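Side-chain contacts in putative (Helicobacter pylori, PDB 4O8S), which probably transfers nucleotidyl groups as a member of the nucleotidyltransferase superfamily, in the AbiEii toxin family: residues L12-V17 against E119-A124; K18-T23 against K52-L57; K28-L33 against L150-F155. One frame throughout, in Å; residues are numbered along the deposited sequence.

How the contacts relate
Contact 1 and contact 2 sit side by side, their centres 11 Å apart on the same side of the chain's centre, because both use helix 4-19: residues 12-17 meet the short strand 121-124, and the helix end meets the residues leading into helix 56-63. The segments of contact 2 both fall between those of contact 1 along the chain. Contact 3 lies close to the chain's centre, its own centre about 16 Å from that of contact 1 and about 23 Å from that of contact 2. Its first segment touches contact 1 through A32 against I123. Contacts 1 and 2 hold the first helix to neighbouring parts of the fold, while contact 3 joins helix 29-36 to helix 147-159.

Contact 1: residues L12-V17 against E119-A124; sequences LMRAIV and EGMRIA
V17 and the selenomethionine M121 make the apolar part of this contact, where helix 4-19 meets strand 121-124. The methyl CG1 of V17 lies 3.7 Å from CB of M121, and it also packs on CG and the selenium, so that one methyl touches three successive atoms of the longer side chain. The two side chains cross at about a right angle. With CG1 anti to the backbone N (chi1 -178°), V17 turns this methyl to the strand.

A second, mixed contact comes from R14, one turn earlier in the helix. Its chain is extended from CG to NE, and NH1 reaches 3.4 Å from CE of M121, meeting that methyl obliquely. M121 bends at chi3 (-78°), bringing CE up to the guanidinium. On its NE side R14 is paired with E10 of the same helix.

Polar linkage is left to one water, which donates to V17 O at 2.9 Å and accepts from R122 N at 2.8 Å. It thus connects a carbonyl near the helix end to an amide of the strand. Beyond it, the R122 guanidinium is bound by E112 and by the carbonyls of P24 and M25.

The chemistry therefore implies a seam closed by apolar packing and one bridging water, the charge of R14 probably being offset largely by E10, one turn back.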
loop_
_atom_site.group_PDB
_atom_site.type_symbol
_atom_site.label_atom_id
_atom_site.label_comp_id
_atom_site.label_asym_id
_atom_site.label_seq_id
_atom_site.Cartn_x
_atom_site.Cartn_y
_atom_site.Cartn_z
ATOM N N LEU A 12 0.571 -11.241 13.005
ATOM C CA LEU A 12 2.011 -11.031 13.065
ATOM C C LEU A 12 2.372 -9.681 12.486
ATOM O O LEU A 12 3.174 -8.961 13.065
ATOM C CB LEU A 12 2.761 -12.137 12.323
ATOM C CG LEU A 12 4.264 -11.943 12.092
ATOM C CD1 LEU A 12 5.057 -11.878 13.389
ATOM C CD2 LEU A 12 4.775 -13.079 11.206
HETATM N N MSE A 13 1.775 -9.326 11.347
HETATM C CA MSE A 13 2.064 -8.026 10.743
HETATM C C MSE A 13 1.752 -6.871 11.690
HETATM O O MSE A 13 2.580 -5.968 11.864
HETATM C CB MSE A 13 1.306 -7.855 9.430
HETATM C CG MSE A 13 1.754 -8.808 8.323
HETATM SE SE MSE A 13 0.994 -8.157 6.603
HETATM C CE MSE A 13 -0.912 -8.292 6.995
ATOM N N ARG A 14 0.577 -6.908 12.322
ATOM C CA ARG A 14 0.169 -5.845 13.259
ATOM C C ARG A 14 1.110 -5.689 14.448
ATOM O O ARG A 14 1.468 -4.574 14.813
ATOM C CB ARG A 14 -1.247 -6.102 13.796
ATOM C CG ARG A 14 -2.366 -5.840 12.794
ATOM C CD ARG A 14 -3.734 -5.795 13.501
ATOM N NE ARG A 14 -4.777 -5.347 12.582
ATOM C CZ ARG A 14 -5.081 -4.068 12.368
ATOM N NH1 ARG A 14 -4.426 -3.104 13.014
ATOM N NH2 ARG A 14 -6.038 -3.748 11.502
ATOM N N ALA A 15 1.488 -6.810 15.059
ATOM C CA ALA A 15 2.389 -6.778 16.208
ATOM C C ALA A 15 3.701 -6.111 15.814
ATOM O O ALA A 15 4.250 -5.269 16.547
ATOM C CB ALA A 15 2.648 -8.179 16.706
ATOM N N ILE A 16 4.203 -6.479 14.640
ATOM C CA ILE A 16 5.450 -5.896 14.173
ATOM C C ILE A 16 5.312 -4.391 14.027
ATOM O O ILE A 16 6.102 -3.635 14.604
ATOM C CB ILE A 16 5.907 -6.535 12.833
ATOM C CG1 ILE A 16 6.464 -7.933 13.101
ATOM C CG2 ILE A 16 6.957 -5.689 12.162
ATOM C CD1 ILE A 16 6.646 -8.771 11.836
ATOM N N VAL A 17 4.320 -3.942 13.262
ATOM C CA VAL A 17 4.175 -2.500 13.024
ATOM C C VAL A 17 3.949 -1.728 14.338
ATOM O O VAL A 17 4.543 -0.668 14.553
ATOM C CB VAL A 17 3.056 -2.199 11.998
ATOM C CG1 VAL A 17 2.964 -0.701 11.726
ATOM C CG2 VAL A 17 3.323 -2.966 10.682
ATOM N N GLU A 119 -4.185 3.853 14.995
ATOM C CA GLU A 119 -4.196 2.717 15.918
ATOM C C GLU A 119 -2.800 2.321 16.391
ATOM O O GLU A 119 -2.460 1.136 16.466
ATOM C CB GLU A 119 -4.938 1.516 15.327
ATOM C CG GLU A 119 -6.454 1.740 15.188
ATOM C CD GLU A 119 -7.131 2.154 16.512
ATOM O OE1 GLU A 119 -6.656 1.748 17.609
ATOM O OE2 GLU A 119 -8.149 2.892 16.450
ATOM N N GLY A 120 -2.004 3.326 16.731
ATOM C CA GLY A 120 -0.695 3.087 17.299
ATOM C C GLY A 120 0.347 2.722 16.255
ATOM O O GLY A 120 1.419 2.239 16.609
HETATM N N MSE A 121 0.053 2.966 14.978
HETATM C CA MSE A 121 0.999 2.605 13.919
HETATM C C MSE A 121 1.386 3.804 13.077
HETATM O O MSE A 121 0.507 4.552 12.632
HETATM C CB MSE A 121 0.372 1.548 13.010
HETATM C CG MSE A 121 0.015 0.273 13.730
HETATM SE SE MSE A 121 -0.865 -1.019 12.482
HETATM C CE MSE A 121 -2.659 -0.219 12.445
ATOM N N ARG A 122 2.689 3.981 12.859
ATOM C CA ARG A 122 3.198 5.048 11.996
ATOM C C ARG A 122 3.026 4.652 10.525
ATOM O O ARG A 122 3.559 3.621 10.070
ATOM C CB ARG A 122 4.678 5.312 12.296
ATOM C CG ARG A 122 4.942 5.876 13.706
ATOM C CD ARG A 122 6.445 5.870 14.052
ATOM N NE ARG A 122 7.295 6.364 12.963
ATOM C CZ ARG A 122 7.523 7.652 12.715
ATOM N NH1 ARG A 122 6.954 8.589 13.468
ATOM N NH2 ARG A 122 8.317 8.014 11.711
ATOM N N ILE A 123 2.269 5.451 9.784
ATOM C CA ILE A 123 1.854 5.075 8.439
ATOM C C ILE A 123 1.949 6.301 7.541
ATOM O O ILE A 123 1.735 7.433 8.003
ATOM C CB ILE A 123 0.396 4.529 8.457
ATOM C CG1 ILE A 123 0.305 3.267 9.320
ATOM C CG2 ILE A 123 -0.100 4.184 7.072
ATOM C CD1 ILE A 123 -1.018 2.486 9.125
ATOM N N ALA A 124 2.270 6.086 6.264
ATOM C CA ALA A 124 2.391 7.178 5.295
ATOM C C ALA A 124 1.029 7.831 5.069
ATOM O O ALA A 124 -0.012 7.153 5.164
ATOM C CB ALA A 124 2.915 6.645 3.961
HETATM O O HOH W 1 4.616 2.051 13.668
#

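Contact 2: residues K18-T23 against K52-L57; sequences KNLADT and KKINLL
L20 and I54 meet through their outermost methyls, CD2 of L20 lying 3.9 Å from CD1 of I54, where the end of helix 4-19 packs against the approach to helix 56-63 in this nucleotidyltransferase fold. The two side chains cross at about a right angle. Beside them, CB of T23 is a looser neighbour of I54 CG2, at 4.5 Å. The branches of I54 thus divide their work: CD1 serves the leucine, CG2 the threonine. This division follows from chi1 of 69°, which sets CG1 between the backbone N and the carbonyl carbon and leaves CG2 beside the N. The end of L56 comes near the same apolar patch, and P24 and M25 pack around it.

The next shell fixes the backbone on both sides. I54 is the first residue of an inverse gamma turn centred on N55, closed by a weak bond of 3.0 Å from L56 N to I54 O. N55 is also the N-cap of helix 56-63, its OD1 taking the amide of G58, so the turn that begins at I54 leads directly into a capped helix. From that helix R59 reaches back, pairing with D22 OD1 and donating to N19 O through NH2. N19 O and D22 OD1 stand 3.1 Å apart, two acceptors probably drawn together by R59 NH2, which both receive.

On the other side T23 holds the turn after the helix. Its OG1 accepts from M25 N, an ST turn, while L20 O receives both T23 N, at 3.0 Å, and the T23 hydroxyl. T23 OG1 donates to L20 O at 2.8 Å, in the carbonyl plane and on a lone pair, with a C=O...OG1 angle of 131°.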
loop_
_atom_site.group_PDB
_atom_site.type_symbol
_atom_site.label_atom_id
_atom_site.label_comp_id
_atom_site.label_asym_id
_atom_site.label_seq_id
_atom_site.Cartn_x
_atom_site.Cartn_y
_atom_site.Cartn_z
ATOM N N LYS A 18 3.125 -2.271 15.227
ATOM C CA LYS A 18 2.926 -1.631 16.528
ATOM C C LYS A 18 4.247 -1.556 17.321
ATOM O O LYS A 18 4.550 -0.536 17.947
ATOM C CB LYS A 18 1.823 -2.353 17.306
ATOM C CG LYS A 18 0.399 -2.016 16.797
ATOM C CD LYS A 18 -0.629 -3.051 17.249
ATOM C CE LYS A 18 -2.046 -2.463 17.376
ATOM N NZ LYS A 18 -2.621 -1.872 16.119
ATOM N N ASN A 19 5.056 -2.610 17.254
ATOM C CA ASN A 19 6.355 -2.579 17.930
ATOM C C ASN A 19 7.230 -1.431 17.441
ATOM O O ASN A 19 7.959 -0.827 18.222
ATOM C CB ASN A 19 7.110 -3.901 17.774
ATOM C CG ASN A 19 8.366 -3.961 18.644
ATOM O OD1 ASN A 19 9.417 -3.409 18.290
ATOM N ND2 ASN A 19 8.255 -4.620 19.793
ATOM N N LEU A 20 7.128 -1.100 16.160
ATOM C CA LEU A 20 7.979 -0.065 15.577
ATOM C C LEU A 20 7.459 1.364 15.761
ATOM O O LEU A 20 8.052 2.311 15.232
ATOM C CB LEU A 20 8.197 -0.345 14.091
ATOM C CG LEU A 20 8.814 -1.713 13.775
ATOM C CD1 LEU A 20 8.716 -2.029 12.285
ATOM C CD2 LEU A 20 10.277 -1.747 14.233
ATOM N N ALA A 21 6.377 1.539 16.516
ATOM C CA ALA A 21 5.778 2.874 16.666
ATOM C C ALA A 21 6.689 3.905 17.355
ATOM O O ALA A 21 6.513 5.123 17.182
ATOM C CB ALA A 21 4.437 2.782 17.375
ATOM N N ASP A 22 7.662 3.428 18.128
ATOM C CA ASP A 22 8.617 4.337 18.757
ATOM C C ASP A 22 9.921 4.508 17.968
ATOM O O ASP A 22 10.873 5.108 18.467
ATOM C CB ASP A 22 8.908 3.908 20.199
ATOM C CG ASP A 22 9.449 2.491 20.290
ATOM O OD1 ASP A 22 9.327 1.736 19.305
ATOM O OD2 ASP A 22 9.981 2.122 21.359
ATOM N N THR A 23 9.958 3.996 16.735
ATOM C CA THR A 23 11.119 4.170 15.851
ATOM C C THR A 23 10.737 5.136 14.731
ATOM O O THR A 23 9.586 5.578 14.672
ATOM C CB THR A 23 11.537 2.838 15.229
ATOM O OG1 THR A 23 10.612 2.507 14.186
ATOM C CG2 THR A 23 11.563 1.731 16.284
ATOM N N LYS A 52 16.909 6.393 9.070
ATOM C CA LYS A 52 18.144 5.786 9.571
ATOM C C LYS A 52 17.973 4.314 9.944
ATOM O O LYS A 52 16.847 3.803 10.044
ATOM C CB LYS A 52 18.674 6.555 10.783
ATOM C CG LYS A 52 17.885 6.283 12.065
ATOM C CD LYS A 52 18.251 7.285 13.159
ATOM C CE LYS A 52 17.308 7.160 14.353
ATOM N NZ LYS A 52 17.421 8.308 15.308
ATOM N N LYS A 53 19.101 3.644 10.161
ATOM C CA LYS A 53 19.111 2.241 10.568
ATOM C C LYS A 53 18.562 2.037 11.977
ATOM O O LYS A 53 18.686 2.918 12.830
ATOM C CB LYS A 53 20.539 1.686 10.505
ATOM C CG LYS A 53 20.779 0.702 9.365
ATOM C CD LYS A 53 20.714 1.395 8.011
ATOM C CE LYS A 53 20.855 0.385 6.869
ATOM N NZ LYS A 53 22.160 -0.334 6.889
ATOM N N ILE A 54 17.961 0.869 12.211
ATOM C CA ILE A 54 17.455 0.487 13.531
ATOM C C ILE A 54 17.778 -0.989 13.820
ATOM O O ILE A 54 18.348 -1.686 12.967
ATOM C CB ILE A 54 15.924 0.689 13.641
ATOM C CG1 ILE A 54 15.188 -0.321 12.762
ATOM C CG2 ILE A 54 15.529 2.119 13.283
ATOM C CD1 ILE A 54 14.014 -1.011 13.452
ATOM N N ASN A 55 17.418 -1.470 15.011
ATOM C CA ASN A 55 17.610 -2.882 15.327
ATOM C C ASN A 55 16.394 -3.681 14.860
ATOM O O ASN A 55 15.592 -4.155 15.669
ATOM C CB ASN A 55 17.885 -3.094 16.830
ATOM C CG ASN A 55 18.318 -4.536 17.167
ATOM O OD1 ASN A 55 18.445 -5.399 16.283
ATOM N ND2 ASN A 55 18.554 -4.792 18.457
ATOM N N LEU A 56 16.282 -3.833 13.543
ATOM C CA LEU A 56 15.149 -4.498 12.923
ATOM C C LEU A 56 14.977 -5.918 13.442
ATOM O O LEU A 56 13.880 -6.308 13.857
ATOM C CB LEU A 56 15.324 -4.503 11.399
ATOM C CG LEU A 56 14.120 -4.945 10.566
ATOM C CD1 LEU A 56 14.095 -6.449 10.358
ATOM C CD2 LEU A 56 12.805 -4.452 11.205
ATOM N N LEU A 57 16.057 -6.692 13.393
ATOM C CA LEU A 57 16.045 -8.064 13.884
ATOM C C LEU A 57 15.540 -8.163 15.329
ATOM O O LEU A 57 14.746 -9.053 15.663
ATOM C CB LEU A 57 17.444 -8.677 13.769
ATOM C CG LEU A 57 17.949 -8.957 12.355
ATOM C CD1 LEU A 57 19.272 -9.719 12.407
ATOM C CD2 LEU A 57 16.913 -9.739 11.598
#

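Contact 3: residues K28-L33 against L150-F155; sequences KGETAL and LFDLHF
OE2 of E30 and OD2 of D152 share one cation, the ammonium of K133, and a long, weak ion pair from R144 adds to the hold on OE2. The carboxylates stand near each other across the contact, OE2 of E30 lying 4.1 Å from OD2 of D152. R41 joins their other oxygens, its NE pairing with OD1 of D152 and its NH2 with OE1 of E30, so the two acids are tied together by two basic residues. These pairings would be expected to offset the repulsion between like charges.

OD2 of D152 sits over one face of the E30 carboxylate, nearest to CG of E30 at 3.5 Å. The side chains cross at about a right angle, and their carboxylate planes are turned 64° apart. E30 is extended beyond CG (chi2 165°), which carries its oxygens past the aspartate toward the shared lysine.

E30 lies in the first turn of helix 29-36, and K28-G29-E30 probably corresponds to the hG[G/S] motif of nucleotidyltransferases, with glutamate in place of the second small residue. K28 itself pairs with D49 on strand 46-50, and G29 has a positive phi of 59°, a conformation that favours glycine. D152 comes from helix 147-159, which packs against helix 29-36.

Next to the charged pair, L33 CD1 stands 4.1 Å from D152 CB, the two side chains at a slant. The ring of F155 comes near the same leucine, and I129 and L156 also touch it.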
loop_
_atom_site.group_PDB
_atom_site.type_symbol
_atom_site.label_atom_id
_atom_site.label_comp_id
_atom_site.label_asym_id
_atom_site.label_seq_id
_atom_site.Cartn_x
_atom_site.Cartn_y
_atom_site.Cartn_z
ATOM N N LYS A 28 4.267 1.998 4.484
ATOM C CA LYS A 28 3.718 2.591 3.285
ATOM C C LYS A 28 3.069 1.521 2.420
ATOM O O LYS A 28 2.869 0.387 2.856
ATOM C CB LYS A 28 4.810 3.311 2.486
ATOM C CG LYS A 28 5.958 2.378 2.087
ATOM C CD LYS A 28 7.005 3.107 1.235
ATOM C CE LYS A 28 8.163 2.144 0.898
ATOM N NZ LYS A 28 9.196 2.815 0.066
ATOM N N GLY A 29 2.721 1.912 1.204
ATOM C CA GLY A 29 2.188 1.005 0.211
ATOM C C GLY A 29 0.925 0.271 0.583
ATOM O O GLY A 29 0.056 0.784 1.327
ATOM N N GLU A 30 0.832 -0.955 0.082
ATOM C CA GLU A 30 -0.418 -1.696 0.110
ATOM C C GLU A 30 -0.867 -2.066 1.497
ATOM O O GLU A 30 -2.053 -1.967 1.831
ATOM C CB GLU A 30 -0.290 -2.931 -0.785
ATOM C CG GLU A 30 -0.174 -2.480 -2.231
ATOM C CD GLU A 30 0.319 -3.559 -3.172
ATOM O OE1 GLU A 30 0.309 -4.757 -2.790
ATOM O OE2 GLU A 30 0.695 -3.193 -4.310
ATOM N N THR A 31 0.070 -2.500 2.322
ATOM C CA THR A 31 -0.314 -2.937 3.652
ATOM C C THR A 31 -0.598 -1.734 4.557
ATOM O O THR A 31 -1.291 -1.872 5.565
ATOM C CB THR A 31 0.702 -3.958 4.216
ATOM O OG1 THR A 31 0.744 -5.095 3.319
ATOM C CG2 THR A 31 0.314 -4.447 5.628
ATOM N N ALA A 32 -0.115 -0.552 4.177
ATOM C CA ALA A 32 -0.518 0.675 4.887
ATOM C C ALA A 32 -1.997 0.929 4.622
ATOM O O ALA A 32 -2.779 1.207 5.541
ATOM C CB ALA A 32 0.295 1.860 4.418
ATOM N N LEU A 33 -2.396 0.791 3.365
ATOM C CA LEU A 33 -3.819 0.890 3.026
ATOM C C LEU A 33 -4.669 -0.138 3.791
ATOM O O LEU A 33 -5.755 0.185 4.304
ATOM C CB LEU A 33 -4.019 0.746 1.524
ATOM C CG LEU A 33 -3.465 1.890 0.678
ATOM C CD1 LEU A 33 -3.627 1.569 -0.799
ATOM C CD2 LEU A 33 -4.170 3.215 1.010
ATOM N N LEU A 150 -4.493 -1.163 -9.885
ATOM C CA LEU A 150 -5.796 -0.696 -10.343
ATOM C C LEU A 150 -6.827 -0.776 -9.224
ATOM O O LEU A 150 -7.559 0.188 -8.977
ATOM C CB LEU A 150 -6.265 -1.522 -11.542
ATOM C CG LEU A 150 -7.632 -1.116 -12.094
ATOM C CD1 LEU A 150 -7.656 0.363 -12.467
ATOM C CD2 LEU A 150 -7.981 -1.965 -13.298
ATOM N N PHE A 151 -6.877 -1.919 -8.545
ATOM C CA PHE A 151 -7.794 -2.106 -7.429
ATOM C C PHE A 151 -7.598 -0.997 -6.399
ATOM O O PHE A 151 -8.558 -0.365 -5.927
ATOM C CB PHE A 151 -7.501 -3.440 -6.749
ATOM C CG PHE A 151 -8.470 -3.787 -5.644
ATOM C CD1 PHE A 151 -8.321 -3.251 -4.363
ATOM C CD2 PHE A 151 -9.534 -4.658 -5.886
ATOM C CE1 PHE A 151 -9.223 -3.571 -3.337
ATOM C CE2 PHE A 151 -10.452 -4.980 -4.873
ATOM C CZ PHE A 151 -10.292 -4.438 -3.594
ATOM N N ASP A 152 -6.342 -0.786 -6.028
ATOM C CA ASP A 152 -6.031 0.167 -4.975
ATOM C C ASP A 152 -6.326 1.598 -5.379
ATOM O O ASP A 152 -6.880 2.366 -4.573
ATOM C CB ASP A 152 -4.580 0.024 -4.524
ATOM C CG ASP A 152 -4.270 -1.368 -4.020
ATOM O OD1 ASP A 152 -5.221 -2.092 -3.668
ATOM O OD2 ASP A 152 -3.076 -1.739 -3.973
ATOM N N LEU A 153 -5.967 1.967 -6.611
ATOM C CA LEU A 153 -6.231 3.328 -7.085
ATOM C C LEU A 153 -7.733 3.600 -7.183
ATOM O O LEU A 153 -8.186 4.708 -6.899
ATOM C CB LEU A 153 -5.549 3.602 -8.429
ATOM C CG LEU A 153 -4.056 3.956 -8.315
ATOM C CD1 LEU A 153 -3.449 4.136 -9.704
ATOM C CD2 LEU A 153 -3.888 5.223 -7.487
ATOM N N HIS A 154 -8.492 2.579 -7.579
ATOM C CA HIS A 154 -9.946 2.664 -7.617
ATOM C C HIS A 154 -10.488 2.850 -6.197
ATOM O O HIS A 154 -11.332 3.709 -5.963
ATOM C CB HIS A 154 -10.512 1.402 -8.270
ATOM C CG HIS A 154 -11.998 1.277 -8.168
ATOM N ND1 HIS A 154 -12.624 0.705 -7.078
ATOM C CD2 HIS A 154 -12.986 1.638 -9.025
ATOM C CE1 HIS A 154 -13.933 0.728 -7.266
ATOM N NE2 HIS A 154 -14.177 1.289 -8.439
ATOM N N PHE A 155 -9.979 2.057 -5.251
ATOM C CA PHE A 155 -10.356 2.175 -3.847
ATOM C C PHE A 155 -10.079 3.581 -3.333
ATOM O O PHE A 155 -10.894 4.173 -2.591
ATOM C CB PHE A 155 -9.546 1.177 -3.012
ATOM C CG PHE A 155 -9.646 1.404 -1.528
ATOM C CD1 PHE A 155 -10.727 0.894 -0.804
ATOM C CD2 PHE A 155 -8.669 2.136 -0.848
ATOM C CE1 PHE A 155 -10.838 1.112 0.555
ATOM C CE2 PHE A 155 -8.778 2.367 0.526
ATOM C CZ PHE A 155 -9.861 1.847 1.236
#